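Local coordinates for protein chitinase (Thermococcus kodakarensis KOD1, PDB 5DHE) that probably breaks down chitin with two catalytic domains, the part modelled here being one of its chitin-binding domains, at residues F77-G81 against S82-E86. Sequence-based numbering, arbitrary orientation.
Sequences FIATG and SEPVE
Ala79 and Pro84 face each other across a loop that turns the chain from strand 72-80 of one sheet into strand 85-92 of the other, the touching parts running 130° apart end to end. Gly81 makes the first bend with a phi of 93°, where a side chain would be jammed against the preceding carbonyl oxygen. Glu83 sits in the left-handed region of backbone angles and turns the chain again, and from there Pro84 and Val85 point back toward the incoming strand.

The proline ring fills the inside of the turn. Pro84 CG lies 3.5 Å from Ala79 CB. The same Pro84 CG is 3.4 Å from Thr80 O, and Pro84 CD packs 3.6 Å from Gly81 O. Those two carbonyl oxygens find their polar partners elsewhere, in the hydroxyls of Ser43 and Thr19 respectively. An alanine in place of Pro84 lacks CG and CD, so it would probably leave a gap beside Ala79 CB and let the bend flex, since the ring that limits phi would be gone.

Deeper in, Val85 CG2 meets the edge of the Phe77 ring, in its plane, 3.8 Å from Phe77 CE1. Phe77 CG sits between its own backbone N and carbonyl carbon (chi1 64°), which swings the ring in under the loop, where it also stacks with Tyr21 and Phe62. On the outer side, Ser82 points away and its OG hydrogen-bonds Asp15.

This is a sheet-to-sheet connection of a beta-sandwich, as in cellulose-binding domains: a polar turn outside, with Pro84 and apolar side chains of both strands packed between the two sheets.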
loop_
_atom_site.group_PDB
_atom_site.type_symbol
_atom_site.label_atom_id
_atom_site.label_comp_id
_atom_site.label_asym_id
_atom_site.label_seq_id
_atom_site.Cartn_x
_atom_site.Cartn_y
_atom_site.Cartn_z
ATOM N N PHE A 77 5.818 2.766 4.626
ATOM C CA PHE A 77 7.064 2.328 4.026
ATOM C C PHE A 77 7.795 3.531 3.486
ATOM O O PHE A 77 7.211 4.600 3.295
ATOM C CB PHE A 77 6.819 1.296 2.904
ATOM C CG PHE A 77 6.043 1.818 1.708
ATOM C CD1 PHE A 77 6.707 2.363 0.602
ATOM C CD2 PHE A 77 4.650 1.700 1.665
ATOM C CE1 PHE A 77 5.987 2.774 -0.527
ATOM C CE2 PHE A 77 3.921 2.114 0.531
ATOM C CZ PHE A 77 4.593 2.646 -0.555
ATOM N N ILE A 78 9.099 3.380 3.306
ATOM C CA ILE A 78 9.894 4.437 2.725
ATOM C C ILE A 78 10.447 3.810 1.462
ATOM O O ILE A 78 10.830 2.635 1.473
ATOM C CB ILE A 78 11.054 4.842 3.648
ATOM C CG1 ILE A 78 10.478 5.454 4.923
ATOM C CG2 ILE A 78 11.988 5.817 2.931
ATOM C CD1 ILE A 78 11.568 5.788 5.951
ATOM N N ALA A 79 10.432 4.567 0.372
ATOM C CA ALA A 79 10.983 4.074 -0.891
ATOM C C ALA A 79 12.025 5.098 -1.301
ATOM O O ALA A 79 11.832 6.300 -1.104
ATOM C CB ALA A 79 9.898 3.957 -1.946
ATOM N N THR A 80 13.137 4.628 -1.858
ATOM C CA THR A 80 14.208 5.531 -2.236
ATOM C C THR A 80 13.874 6.460 -3.392
ATOM O O THR A 80 13.116 6.121 -4.302
ATOM C CB THR A 80 15.480 4.727 -2.547
ATOM O OG1 THR A 80 15.229 3.824 -3.636
ATOM C CG2 THR A 80 15.893 3.929 -1.307
ATOM N N GLY A 81 14.439 7.657 -3.346
ATOM C CA GLY A 81 14.157 8.612 -4.401
ATOM C C GLY A 81 12.998 9.533 -4.066
ATOM O O GLY A 81 12.358 9.407 -3.016
ATOM N N SER A 82 12.730 10.453 -4.990
ATOM C CA SER A 82 11.671 11.456 -4.875
ATOM C C SER A 82 10.372 10.984 -5.516
ATOM O O SER A 82 10.331 10.774 -6.720
ATOM C CB SER A 82 12.130 12.747 -5.568
ATOM O OG SER A 82 11.122 13.746 -5.533
ATOM N N GLU A 83 9.328 10.813 -4.706
ATOM C CA GLU A 83 8.023 10.366 -5.196
ATOM C C GLU A 83 8.119 9.206 -6.191
ATOM O O GLU A 83 7.605 9.279 -7.316
ATOM C CB GLU A 83 7.284 11.554 -5.823
ATOM C CG GLU A 83 6.955 12.627 -4.795
ATOM C CD GLU A 83 6.151 13.768 -5.377
ATOM O OE1 GLU A 83 5.123 13.489 -6.022
ATOM O OE2 GLU A 83 6.539 14.938 -5.184
ATOM N N PRO A 84 8.737 8.091 -5.774
ATOM C CA PRO A 84 8.891 6.926 -6.652
ATOM C C PRO A 84 7.633 6.100 -6.862
ATOM O O PRO A 84 7.537 5.341 -7.824
ATOM C CB PRO A 84 10.000 6.127 -5.970
ATOM C CG PRO A 84 9.730 6.384 -4.531
ATOM C CD PRO A 84 9.446 7.878 -4.496
ATOM N N VAL A 85 6.658 6.238 -5.975
ATOM C CA VAL A 85 5.436 5.467 -6.151
ATOM C C VAL A 85 4.555 6.120 -7.211
ATOM O O VAL A 85 4.177 7.287 -7.108
ATOM C CB VAL A 85 4.658 5.332 -4.828
ATOM C CG1 VAL A 85 3.314 4.617 -5.073
ATOM C CG2 VAL A 85 5.488 4.526 -3.833
ATOM N N GLU A 86 4.222 5.346 -8.233
ATOM C CA GLU A 86 3.385 5.837 -9.322
ATOM C C GLU A 86 1.928 5.451 -9.095
ATOM O O GLU A 86 1.020 6.124 -9.596
ATOM C CB GLU A 86 3.879 5.257 -10.648
ATOM C CG GLU A 86 5.283 5.725 -11.023
ATOM C CD GLU A 86 5.783 5.093 -12.305
ATOM O OE1 GLU A 86 5.630 3.867 -12.465
ATOM O OE2 GLU A 86 6.337 5.823 -13.152
#